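Local coordinates for putative TIM-barrel metal-dependent hydrolase (Mycobacterium avium subsp. paratuberculosis S397, PDB 4DZI), which probably catalyses metal-dependent hydrolysis as a TIM-barrel amidohydrolase, with a two-metal site that holds cadmium in the crystal, its substrate being unknown, at residues S274-G279 / E323-N328; Q113-A118 / A364-F369; A47-R52 / E130-D135; E179-V184 / A218-A223. All coordinates share one frame; numbering follows the deposited sequence.

Contact 1: S274-G279 / E323-N328; sequences SMIVHG and EQLRNN
The flat carboxamide of Gln324 turns its oxygen toward Ile276, whose CG2 methyl comes within 3.6 Å of Gln324 OE1, while one water sits on either side of the amide plane. Water 1 donates to Gln324 OE1 from one side at 2.9 Å and to the backbone Ile276 O at 2.8 Å, bridging the two segments; water 2 lies near the same oxygen on the opposite side. The nitrogen end of the amide is held separately, with Glu319 and Thr282 as the partners of Gln324 NE2, and this pairing settles which way the amide is flipped. On the outer flank of helix 321-328, the Arg326 guanidinium takes Glu323 OE2 at its edge and in its plane, a 3.1 Å salt bridge from NH1.

The Gln324 chain, extended beyond CG (chi2 -180°), and the Ile276 side chain run antiparallel alongside one another. Next to this pair the contact is apolar: Ile276 CD1 rests against Leu325 CB at 4.0 Å. Leu306 on helix 298-312 and Phe281 also cover Ile276, so the isoleucine fills a junction between helices packed around the barrel. Helix 266-277 stops here in a Schellman motif with Gly279 at C-prime, and next to it His278 bonds to Asp256 of the second subunit.

Because Ile276 O and Gln324 OE1 are both acceptors, they cannot bond each other directly. Water 1 donates to each, linking the two acceptors beside a hydrocarbon contact, while Ile276 O also takes the Gly279 N-H of the Schellman motif.

Contact 2: Q113-A118 / A364-F369; sequences QDIETA and ASPVSF
Pro366 presents its ring to Gln113 and Ile115 near the start of barrel strand 115-121, each of the two side chains crossing the proline at about a right angle. The TIM-barrel helix 103-113 ends just here in a Schellman motif at Asp114, and the chain turns directly into the strand. The facing segment, 364-369, belongs to the loop that follows the metal ligands Asp356, His359 and Glu361 and winds into a short 3-10 turn.

Beyond CG the Gln113 side chain is extended (chi2 170°), which brings its amide up to the CG-CD edge of the proline ring: Gln113 NE2 lies 3.8 Å from Pro366 CG. Ile115 meets the same ring with its terminal methyl, CD1 standing 4.1 Å from Pro366 CG. Asp11 of strand 9-15 and Ser355 also touch the proline, so the ring is wedged between the first two barrel strands and the metal-binding loop, about 12 Å from a cadmium ion. Val367 has CG1 beside its own backbone N (chi1 -64°), and that methyl comes to 3.5 Å from Gln113 O.

Polar links between the segments run through solvent. Water 3 donates to Gln113 O and accepts from Val367 N, both at 2.9 Å, joining the helix terminus to the 3-10 turn. A second bridge is made by water 4, which accepts from Gln113 NE2 at 3.0 Å and donates to Ala364 O.

Contact 3: A47-R52 / E130-D135; sequences AVIGDR and EALKHD
Ile49 and Leu132 meet through branches set by their first torsions. In Ile49, chi1 of -50° swings CG1 to the side of the backbone N and leaves CG2 anti to that nitrogen, facing Leu132. Leu132 has CG anti to its carbonyl carbon (chi1 -68°), which carries CD2 across toward the hairpin. The two side chains cross at about a right angle, with Ile49 CG2 only 3.5 Å from Leu132 CD2, tighter than ordinary van der Waals contact. The Ala131 methyl, CB, touches the same Ile49 CG2, at 3.6 Å, and also Ile49 CD1, at 3.9 Å.

The two segments are the tip of a beta hairpin and the end of a short helix. Strands 45-49 and 52-53 are joined by a type I' turn from Ile49 to Arg52, and Gly50 in that turn brings its backbone N to 4.2 Å from Leu132 CD2. Helix 128-131 gives way at Leu132 to a type I turn ending at Asp135, which N-caps helix 136-153 and is salt-bridged to Arg34. Leu132 in turn packs on Thr139 and Ser142 of that helix.

A water lies 2.7 Å from Ala131 O and 3.2 Å from Ile49 O, beside the apolar patch. The hairpin thus meets the turn between helices 128-131 and 136-153, which follow strand 115-121, through close methyl packing and this water at the backbone carbonyls; the salt bridge from Lys133 NZ to Glu130 OE2 is internal to segment 130-135.

Contact 4: E179-V184 / A218-A223; sequences EEVDFV and ARLAEA
Asp182 and Arg219 form a bidentate salt bridge in which the guanidinium is engaged side-on. Arg219 NE donates to Asp182 OD1 at 2.8 Å and Arg219 NH2 to Asp182 OD2 at 2.9 Å, each carboxylate oxygen offering its syn lone pair. The bonds are somewhat bent, 148° at the NE hydrogen, and the two planes are turned 23° from each other, so the pairing is close to flat but not exactly so. Arg219 reaches this position by bending at chi2 and chi3, which brings the long chain across to the aspartate; two bonds fix the rotation of both groups.

Beneath the ion pair the packing is apolar. Val181 CG1 touches Arg219 CB at 3.8 Å and, deeper in, Leu220 CD2 at 4.1 Å, so one methyl serves both residues.

The segments run in nearly the same direction, 24° apart with axes 10.4 Å from each other, as consecutive outer helices of a beta/alpha barrel do. Strand 192-193 lies between them in sequence, and its Val192 is touched by both Val184 and Leu220. On the far flank of helix 174-186, Phe183 packs on Leu148 of helix 136-153.

Contact 1 is the buried one of the four; the others are partly buried, and in contact 4 the arginine is exposed. Contacts 1 and 4 both pair helices of the barrel's outer layer, yet contact 4 is closed by a direct ion pair, whereas contact 1 relies on a water bridge beside apolar side chains. Contacts 2 and 3 lie on opposite sides of the chain's centre, their centres 35 Å apart, and join ends of strands and helices to turns and loops: 113-118 and 130-135 are near each other in sequence, one leading into strand 115-121, the other following it. Water bridges dominate the polar side of contact 2, and tight methyl packing marks contact 3.

Contact 1: S274-G279 / E323-N328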
loop_
_atom_site.group_PDB
_atom_site.type_symbol
_atom_site.label_atom_id
_atom_site.label_comp_id
_atom_site.label_asym_id
_atom_site.label_seq_id
_atom_site.Cartn_x
_atom_site.Cartn_y
_atom_site.Cartn_z
ATOM N N SER C 274 5.576 10.716 3.415
ATOM C CA SER C 274 5.220 12.115 3.321
ATOM C C SER C 274 6.193 12.977 4.102
ATOM O O SER C 274 6.687 13.989 3.598
ATOM C CB SER C 274 3.790 12.296 3.826
ATOM O OG SER C 274 3.470 13.670 3.923
ATOM N N MET C 275 6.454 12.593 5.357
ATOM C CA MET C 275 7.383 13.349 6.196
ATOM C C MET C 275 8.763 13.435 5.576
ATOM O O MET C 275 9.373 14.523 5.521
ATOM C CB MET C 275 7.501 12.701 7.587
ATOM C CG MET C 275 6.206 12.806 8.385
ATOM S SD MET C 275 5.851 14.436 9.085
ATOM C CE MET C 275 7.131 14.556 10.321
ATOM N N ILE C 276 9.278 12.290 5.151
ATOM C CA ILE C 276 10.654 12.229 4.690
ATOM C C ILE C 276 10.819 12.838 3.315
ATOM O O ILE C 276 11.673 13.729 3.126
ATOM C CB ILE C 276 11.221 10.802 4.684
ATOM C CG1 ILE C 276 11.298 10.265 6.126
ATOM C CG2 ILE C 276 12.628 10.792 4.088
ATOM C CD1 ILE C 276 11.488 8.767 6.240
ATOM N N VAL C 277 10.033 12.352 2.352
ATOM C CA VAL C 277 10.200 12.791 0.945
ATOM C C VAL C 277 9.975 14.284 0.786
ATOM O O VAL C 277 10.687 14.945 0.022
ATOM C CB VAL C 277 9.270 11.984 0.003
ATOM C CG1 VAL C 277 9.242 12.597 -1.395
ATOM C CG2 VAL C 277 9.712 10.529 -0.032
ATOM N N HIS C 278 9.028 14.827 1.524
ATOM C CA HIS C 278 8.738 16.230 1.423
ATOM C C HIS C 278 9.586 17.088 2.344
ATOM O O HIS C 278 9.293 18.208 2.559
ATOM C CB HIS C 278 7.251 16.536 1.548
ATOM C CG HIS C 278 6.458 16.201 0.323
ATOM N ND1 HIS C 278 5.098 16.047 0.342
ATOM C CD2 HIS C 278 6.835 15.992 -0.957
ATOM C CE1 HIS C 278 4.668 15.775 -0.870
ATOM N NE2 HIS C 278 5.702 15.726 -1.678
ATOM N N GLY C 279 10.638 16.501 2.866
ATOM C CA GLY C 279 11.710 17.266 3.514
ATOM C C GLY C 279 11.444 17.791 4.915
ATOM O O GLY C 279 12.028 18.779 5.333
ATOM N N GLU C 323 18.974 7.615 5.908
ATOM C CA GLU C 323 19.658 8.041 7.121
ATOM C C GLU C 323 18.759 8.935 7.984
ATOM O O GLU C 323 18.851 8.903 9.210
ATOM C CB GLU C 323 20.985 8.724 6.787
ATOM C CG GLU C 323 22.012 7.721 6.257
ATOM C CD GLU C 323 22.127 6.475 7.134
ATOM O OE1 GLU C 323 22.435 6.644 8.330
ATOM O OE2 GLU C 323 21.915 5.332 6.645
ATOM N N GLN C 324 17.903 9.726 7.343
ATOM C CA GLN C 324 16.910 10.517 8.080
ATOM C C GLN C 324 15.968 9.595 8.801
ATOM O O GLN C 324 15.655 9.834 9.953
ATOM C CB GLN C 324 16.129 11.467 7.172
ATOM C CG GLN C 324 17.000 12.607 6.637
ATOM C CD GLN C 324 16.220 13.531 5.747
ATOM O OE1 GLN C 324 15.230 13.123 5.144
ATOM N NE2 GLN C 324 16.653 14.794 5.655
ATOM N N LEU C 325 15.526 8.528 8.138
ATOM C CA LEU C 325 14.677 7.537 8.843
ATOM C C LEU C 325 15.380 6.968 10.077
ATOM O O LEU C 325 14.787 6.878 11.165
ATOM C CB LEU C 325 14.229 6.411 7.904
ATOM C CG LEU C 325 13.465 5.238 8.529
ATOM C CD1 LEU C 325 12.077 5.680 9.033
ATOM C CD2 LEU C 325 13.349 4.116 7.487
ATOM N N ARG C 326 16.648 6.587 9.918
ATOM C CA ARG C 326 17.412 5.973 10.989
ATOM C C ARG C 326 17.758 6.957 12.093
ATOM O O ARG C 326 17.903 6.561 13.256
ATOM C CB ARG C 326 18.715 5.374 10.464
ATOM C CG ARG C 326 18.439 4.282 9.467
ATOM C CD ARG C 326 19.716 3.710 8.828
ATOM N NE ARG C 326 19.421 2.351 8.393
ATOM C CZ ARG C 326 19.907 1.771 7.303
ATOM N NH1 ARG C 326 20.745 2.448 6.516
ATOM N NH2 ARG C 326 19.540 0.516 7.006
ATOM N N ASN C 327 17.926 8.225 11.737
ATOM C CA ASN C 327 18.332 9.227 12.717
ATOM C C ASN C 327 17.179 9.842 13.501
ATOM O O ASN C 327 17.320 10.085 14.696
ATOM C CB ASN C 327 19.063 10.376 12.032
ATOM C CG ASN C 327 19.680 11.343 13.024
ATOM O OD1 ASN C 327 20.637 10.998 13.723
ATOM N ND2 ASN C 327 19.145 12.559 13.088
ATOM N N ASN C 328 16.048 10.090 12.837
ATOM C CA ASN C 328 14.998 10.896 13.440
ATOM C C ASN C 328 13.772 10.140 13.940
ATOM O O ASN C 328 12.890 10.757 14.517
ATOM C CB ASN C 328 14.545 11.980 12.473
ATOM C CG ASN C 328 15.644 12.977 12.176
ATOM O OD1 ASN C 328 16.613 12.651 11.475
ATOM N ND2 ASN C 328 15.502 14.198 12.702
HETATM O O HOH W 1 12.943 14.897 5.335
HETATM O O HOH W 2 15.005 13.270 2.272
#

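Contact 2: Q113-A118 / A364-F369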
loop_
_atom_site.group_PDB
_atom_site.type_symbol
_atom_site.label_atom_id
_atom_site.label_comp_id
_atom_site.label_asym_id
_atom_site.label_seq_id
_atom_site.Cartn_x
_atom_site.Cartn_y
_atom_site.Cartn_z
ATOM N N GLN C 113 2.773 -3.313 37.814
ATOM C CA GLN C 113 3.291 -3.725 36.506
ATOM C C GLN C 113 4.778 -3.448 36.318
ATOM O O GLN C 113 5.364 -3.843 35.313
ATOM C CB GLN C 113 2.541 -2.942 35.422
ATOM C CG GLN C 113 1.120 -3.430 35.194
ATOM C CD GLN C 113 0.332 -2.480 34.308
ATOM O OE1 GLN C 113 0.521 -1.251 34.333
ATOM N NE2 GLN C 113 -0.628 -3.051 33.545
ATOM N N ASP C 114 5.357 -2.748 37.265
ATOM C CA ASP C 114 6.754 -2.270 37.202
ATOM C C ASP C 114 7.050 -1.273 36.089
ATOM O O ASP C 114 8.121 -1.230 35.575
ATOM C CB ASP C 114 7.798 -3.387 37.209
ATOM C CG ASP C 114 9.079 -2.966 37.966
ATOM O OD1 ASP C 114 8.948 -2.420 39.056
ATOM O OD2 ASP C 114 10.145 -3.167 37.502
ATOM N N ILE C 115 6.062 -0.461 35.775
ATOM C CA ILE C 115 6.240 0.622 34.806
ATOM C C ILE C 115 6.526 1.940 35.553
ATOM O O ILE C 115 5.719 2.376 36.399
ATOM C CB ILE C 115 4.971 0.770 33.944
ATOM C CG1 ILE C 115 4.729 -0.505 33.122
ATOM C CG2 ILE C 115 5.125 1.971 33.017
ATOM C CD1 ILE C 115 3.348 -0.486 32.446
ATOM N N GLU C 116 7.681 2.560 35.277
ATOM C CA GLU C 116 7.954 3.877 35.844
ATOM C C GLU C 116 7.145 4.941 35.134
ATOM O O GLU C 116 6.474 5.772 35.770
ATOM C CB GLU C 116 9.437 4.258 35.747
ATOM C CG GLU C 116 9.612 5.721 36.112
ATOM C CD GLU C 116 11.058 6.193 36.161
ATOM O OE1 GLU C 116 11.993 5.399 35.919
ATOM O OE2 GLU C 116 11.237 7.396 36.439
ATOM N N THR C 117 7.194 4.941 33.796
ATOM C CA THR C 117 6.476 5.978 33.045
ATOM C C THR C 117 5.734 5.297 31.902
ATOM O O THR C 117 6.297 4.435 31.265
ATOM C CB THR C 117 7.437 7.053 32.472
ATOM O OG1 THR C 117 8.148 7.690 33.557
ATOM C CG2 THR C 117 6.699 8.153 31.695
ATOM N N ALA C 118 4.477 5.671 31.708
ATOM C CA ALA C 118 3.677 5.153 30.599
ATOM C C ALA C 118 3.321 6.327 29.708
ATOM O O ALA C 118 2.955 7.393 30.231
ATOM C CB ALA C 118 2.402 4.537 31.152
ATOM N N ALA C 364 -1.204 -8.723 27.881
ATOM C CA ALA C 364 -1.861 -8.766 29.182
ATOM C C ALA C 364 -0.903 -8.287 30.261
ATOM O O ALA C 364 -1.299 -7.587 31.186
ATOM C CB ALA C 364 -2.302 -10.192 29.496
ATOM N N SER C 365 0.356 -8.692 30.135
ATOM C CA SER C 365 1.405 -8.291 31.074
ATOM C C SER C 365 2.455 -7.525 30.304
ATOM O O SER C 365 3.194 -8.112 29.526
ATOM C CB SER C 365 2.073 -9.520 31.687
ATOM O OG SER C 365 3.181 -9.151 32.506
ATOM N N PRO C 366 2.520 -6.218 30.522
ATOM C CA PRO C 366 3.451 -5.421 29.708
ATOM C C PRO C 366 4.905 -5.924 29.702
ATOM O O PRO C 366 5.550 -6.010 28.634
ATOM C CB PRO C 366 3.315 -4.017 30.313
ATOM C CG PRO C 366 1.889 -3.978 30.819
ATOM C CD PRO C 366 1.643 -5.382 31.368
ATOM N N VAL C 367 5.458 -6.235 30.881
ATOM C CA VAL C 367 6.867 -6.642 30.887
ATOM C C VAL C 367 7.109 -7.984 30.175
ATOM O O VAL C 367 8.263 -8.335 29.940
ATOM C CB VAL C 367 7.503 -6.677 32.300
ATOM C CG1 VAL C 367 7.529 -5.276 32.928
ATOM C CG2 VAL C 367 6.806 -7.725 33.177
ATOM N N SER C 368 6.052 -8.736 29.842
ATOM C CA SER C 368 6.244 -9.979 29.064
ATOM C C SER C 368 6.808 -9.721 27.664
ATOM O O SER C 368 7.180 -10.657 26.955
ATOM C CB SER C 368 4.948 -10.799 28.980
ATOM O OG SER C 368 4.009 -10.138 28.169
ATOM N N PHE C 369 6.896 -8.454 27.271
ATOM C CA PHE C 369 7.540 -8.107 26.001
ATOM C C PHE C 369 8.959 -8.686 25.972
ATOM O O PHE C 369 9.477 -9.002 24.916
ATOM C CB PHE C 369 7.561 -6.584 25.851
ATOM C CG PHE C 369 8.012 -6.078 24.501
ATOM C CD1 PHE C 369 9.358 -5.848 24.241
ATOM C CD2 PHE C 369 7.077 -5.763 23.520
ATOM C CE1 PHE C 369 9.779 -5.356 23.029
ATOM C CE2 PHE C 369 7.493 -5.257 22.299
ATOM C CZ PHE C 369 8.844 -5.055 22.053
HETATM O O HOH W 3 4.082 -5.558 33.359
HETATM O O HOH W 4 -1.021 -6.022 33.726
#

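Contact 3: A47-R52 / E130-D135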
loop_
_atom_site.group_PDB
_atom_site.type_symbol
_atom_site.label_atom_id
_atom_site.label_comp_id
_atom_site.label_asym_id
_atom_site.label_seq_id
_atom_site.Cartn_x
_atom_site.Cartn_y
_atom_site.Cartn_z
ATOM N N ALA C 47 -21.887 7.658 19.099
ATOM C CA ALA C 47 -21.141 8.896 18.879
ATOM C C ALA C 47 -21.604 9.457 17.542
ATOM O O ALA C 47 -21.519 8.782 16.517
ATOM C CB ALA C 47 -19.641 8.594 18.806
ATOM N N VAL C 48 -22.090 10.687 17.567
ATOM C CA VAL C 48 -22.612 11.326 16.371
ATOM C C VAL C 48 -21.735 12.546 16.178
ATOM O O VAL C 48 -21.739 13.489 16.999
ATOM C CB VAL C 48 -24.104 11.679 16.548
ATOM C CG1 VAL C 48 -24.635 12.390 15.303
ATOM C CG2 VAL C 48 -24.912 10.418 16.824
ATOM N N ILE C 49 -20.967 12.514 15.097
ATOM C CA ILE C 49 -19.883 13.483 14.854
ATOM C C ILE C 49 -20.186 14.255 13.588
ATOM O O ILE C 49 -20.340 13.655 12.517
ATOM C CB ILE C 49 -18.520 12.764 14.735
ATOM C CG1 ILE C 49 -18.341 11.810 15.931
ATOM C CG2 ILE C 49 -17.390 13.816 14.639
ATOM C CD1 ILE C 49 -17.028 11.011 15.929
ATOM N N GLY C 50 -20.310 15.578 13.723
ATOM C CA GLY C 50 -20.793 16.428 12.622
ATOM C C GLY C 50 -22.102 15.896 12.019
ATOM O O GLY C 50 -22.246 15.836 10.794
ATOM N N ASP C 51 -23.019 15.478 12.882
ATOM C CA ASP C 51 -24.354 15.012 12.479
ATOM C C ASP C 51 -24.366 13.647 11.806
ATOM O O ASP C 51 -25.384 13.241 11.255
ATOM C CB ASP C 51 -25.062 16.042 11.576
ATOM C CG ASP C 51 -25.847 17.087 12.366
ATOM O OD1 ASP C 51 -25.890 17.024 13.615
ATOM O OD2 ASP C 51 -26.451 17.968 11.719
ATOM N N ARG C 52 -23.265 12.911 11.884
ATOM C CA ARG C 52 -23.201 11.582 11.279
ATOM C C ARG C 52 -22.781 10.541 12.298
ATOM O O ARG C 52 -21.787 10.707 12.986
ATOM C CB ARG C 52 -22.232 11.608 10.099
ATOM C CG ARG C 52 -22.016 10.266 9.455
ATOM C CD ARG C 52 -21.010 10.416 8.317
ATOM N NE ARG C 52 -20.942 9.237 7.457
ATOM C CZ ARG C 52 -19.977 9.015 6.569
ATOM N NH1 ARG C 52 -18.983 9.883 6.426
ATOM N NH2 ARG C 52 -20.000 7.921 5.824
ATOM N N GLU C 130 -10.847 11.826 11.434
ATOM C CA GLU C 130 -11.345 11.409 10.107
ATOM C C GLU C 130 -12.805 11.839 9.964
ATOM O O GLU C 130 -13.225 12.301 8.881
ATOM C CB GLU C 130 -11.190 9.894 9.922
ATOM C CG GLU C 130 -11.758 9.382 8.617
ATOM C CD GLU C 130 -10.958 9.761 7.403
ATOM O OE1 GLU C 130 -9.885 10.401 7.521
ATOM O OE2 GLU C 130 -11.439 9.402 6.288
ATOM N N ALA C 131 -13.574 11.706 11.062
ATOM C CA ALA C 131 -15.009 12.055 11.075
ATOM C C ALA C 131 -15.206 13.564 10.851
ATOM O O ALA C 131 -16.262 13.994 10.368
ATOM C CB ALA C 131 -15.656 11.633 12.385
ATOM N N LEU C 132 -14.222 14.358 11.245
ATOM C CA LEU C 132 -14.333 15.822 11.140
ATOM C C LEU C 132 -13.505 16.407 10.006
ATOM O O LEU C 132 -13.285 17.623 9.957
ATOM C CB LEU C 132 -13.970 16.499 12.488
ATOM C CG LEU C 132 -14.977 16.224 13.598
ATOM C CD1 LEU C 132 -14.414 16.789 14.893
ATOM C CD2 LEU C 132 -16.336 16.839 13.249
ATOM N N LYS C 133 -13.070 15.566 9.068
ATOM C CA LYS C 133 -12.134 16.030 8.060
ATOM C C LYS C 133 -12.741 16.995 7.042
ATOM O O LYS C 133 -11.995 17.618 6.281
ATOM C CB LYS C 133 -11.459 14.847 7.346
ATOM C CG LYS C 133 -12.339 14.137 6.343
ATOM C CD LYS C 133 -11.562 13.004 5.690
ATOM C CE LYS C 133 -12.366 12.255 4.651
ATOM N NZ LYS C 133 -11.541 11.095 4.165
ATOM N N HIS C 134 -14.060 17.127 7.053
ATOM C CA HIS C 134 -14.749 18.106 6.183
ATOM C C HIS C 134 -15.129 19.361 6.927
ATOM O O HIS C 134 -15.832 20.223 6.390
ATOM C CB HIS C 134 -15.998 17.460 5.568
ATOM C CG HIS C 134 -15.715 16.180 4.820
ATOM N ND1 HIS C 134 -15.039 16.153 3.650
ATOM C CD2 HIS C 134 -16.032 14.854 5.124
ATOM C CE1 HIS C 134 -14.934 14.873 3.217
ATOM N NE2 HIS C 134 -15.531 14.078 4.123
ATOM N N ASP C 135 -14.735 19.469 8.192
ATOM C CA ASP C 135 -15.107 20.651 8.982
ATOM C C ASP C 135 -13.859 21.049 9.747
ATOM O O ASP C 135 -13.654 20.621 10.886
ATOM C CB ASP C 135 -16.278 20.349 9.913
ATOM C CG ASP C 135 -16.828 21.609 10.610
ATOM O OD1 ASP C 135 -16.073 22.613 10.662
ATOM O OD2 ASP C 135 -17.988 21.592 11.096
HETATM O O HOH W 5 -18.666 12.785 9.965
#

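Contact 4: E179-V184 / A218-A223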
loop_
_atom_site.group_PDB
_atom_site.type_symbol
_atom_site.label_atom_id
_atom_site.label_comp_id
_atom_site.label_asym_id
_atom_site.label_seq_id
_atom_site.Cartn_x
_atom_site.Cartn_y
_atom_site.Cartn_z
ATOM N N GLU C 179 -0.987 27.728 17.507
ATOM C CA GLU C 179 -1.600 28.045 18.806
ATOM C C GLU C 179 -1.827 26.821 19.681
ATOM O O GLU C 179 -1.638 26.880 20.872
ATOM C CB GLU C 179 -2.932 28.775 18.647
ATOM C CG GLU C 179 -2.782 30.144 18.013
ATOM C CD GLU C 179 -4.121 30.810 17.788
ATOM O OE1 GLU C 179 -5.045 30.554 18.593
ATOM O OE2 GLU C 179 -4.244 31.575 16.807
ATOM N N GLU C 180 -2.301 25.720 19.093
ATOM C CA GLU C 180 -2.480 24.521 19.893
ATOM C C GLU C 180 -1.143 24.020 20.434
ATOM O O GLU C 180 -1.058 23.576 21.571
ATOM C CB GLU C 180 -3.161 23.399 19.076
ATOM C CG GLU C 180 -3.688 22.299 19.994
ATOM C CD GLU C 180 -4.899 22.762 20.801
ATOM O OE1 GLU C 180 -5.721 23.558 20.259
ATOM O OE2 GLU C 180 -5.049 22.325 21.962
ATOM N N VAL C 181 -0.103 24.047 19.607
ATOM C CA VAL C 181 1.171 23.530 20.035
ATOM C C VAL C 181 1.709 24.418 21.177
ATOM O O VAL C 181 2.147 23.930 22.207
ATOM C CB VAL C 181 2.215 23.512 18.912
ATOM C CG1 VAL C 181 3.593 23.279 19.508
ATOM C CG2 VAL C 181 1.893 22.452 17.869
ATOM N N ASP C 182 1.652 25.730 20.993
ATOM C CA ASP C 182 2.068 26.632 22.072
ATOM C C ASP C 182 1.315 26.353 23.372
ATOM O O ASP C 182 1.920 26.339 24.448
ATOM C CB ASP C 182 1.893 28.104 21.655
ATOM C CG ASP C 182 2.935 28.545 20.644
ATOM O OD1 ASP C 182 3.940 27.811 20.472
ATOM O OD2 ASP C 182 2.754 29.625 20.022
ATOM N N PHE C 183 0.005 26.142 23.282
ATOM C CA PHE C 183 -0.803 25.880 24.462
ATOM C C PHE C 183 -0.367 24.584 25.166
ATOM O O PHE C 183 -0.188 24.576 26.374
ATOM C CB PHE C 183 -2.298 25.817 24.111
ATOM C CG PHE C 183 -3.122 25.089 25.138
ATOM C CD1 PHE C 183 -3.430 23.742 24.971
ATOM C CD2 PHE C 183 -3.589 25.743 26.263
ATOM C CE1 PHE C 183 -4.175 23.059 25.918
ATOM C CE2 PHE C 183 -4.344 25.071 27.210
ATOM C CZ PHE C 183 -4.636 23.730 27.041
ATOM N N VAL C 184 -0.213 23.484 24.423
ATOM C CA VAL C 184 0.173 22.208 25.072
ATOM C C VAL C 184 1.614 22.196 25.588
ATOM O O VAL C 184 1.879 21.657 26.654
ATOM C CB VAL C 184 -0.147 20.934 24.207
ATOM C CG1 VAL C 184 -1.642 20.894 23.852
ATOM C CG2 VAL C 184 0.735 20.868 22.961
ATOM N N ALA C 218 8.709 23.341 13.454
ATOM C CA ALA C 218 9.772 24.126 14.106
ATOM C C ALA C 218 9.517 24.295 15.621
ATOM O O ALA C 218 10.457 24.186 16.427
ATOM C CB ALA C 218 9.966 25.493 13.423
ATOM N N ARG C 219 8.263 24.560 16.011
ATOM C CA ARG C 219 7.959 24.625 17.443
ATOM C C ARG C 219 8.325 23.320 18.171
ATOM O O ARG C 219 8.915 23.336 19.244
ATOM C CB ARG C 219 6.499 24.975 17.713
ATOM C CG ARG C 219 6.073 26.393 17.366
ATOM C CD ARG C 219 6.695 27.456 18.268
ATOM N NE ARG C 219 5.760 28.574 18.480
ATOM C CZ ARG C 219 5.516 29.563 17.615
ATOM N NH1 ARG C 219 6.128 29.621 16.432
ATOM N NH2 ARG C 219 4.641 30.510 17.940
ATOM N N LEU C 220 7.971 22.175 17.595
ATOM C CA LEU C 220 8.238 20.920 18.294
ATOM C C LEU C 220 9.733 20.640 18.341
ATOM O O LEU C 220 10.269 20.157 19.338
ATOM C CB LEU C 220 7.518 19.754 17.578
ATOM C CG LEU C 220 6.001 19.849 17.650
ATOM C CD1 LEU C 220 5.383 18.784 16.750
ATOM C CD2 LEU C 220 5.553 19.661 19.092
ATOM N N ALA C 221 10.414 20.890 17.221
ATOM C CA ALA C 221 11.802 20.547 17.140
ATOM C C ALA C 221 12.618 21.409 18.134
ATOM O O ALA C 221 13.495 20.901 18.814
ATOM C CB ALA C 221 12.282 20.773 15.705
ATOM N N GLU C 222 12.275 22.694 18.235
ATOM C CA GLU C 222 12.980 23.620 19.155
ATOM C C GLU C 222 12.709 23.266 20.592
ATOM O O GLU C 222 13.571 23.439 21.460
ATOM C CB GLU C 222 12.509 25.080 18.938
ATOM C CG GLU C 222 12.759 25.641 17.548
ATOM C CD GLU C 222 14.168 25.381 17.048
ATOM O OE1 GLU C 222 14.329 25.179 15.825
ATOM O OE2 GLU C 222 15.111 25.374 17.869
ATOM N N ALA C 223 11.499 22.765 20.851
ATOM C CA ALA C 223 11.119 22.367 22.204
ATOM C C ALA C 223 11.671 20.996 22.609
ATOM O O ALA C 223 11.606 20.616 23.773
ATOM C CB ALA C 223 9.603 22.386 22.348
#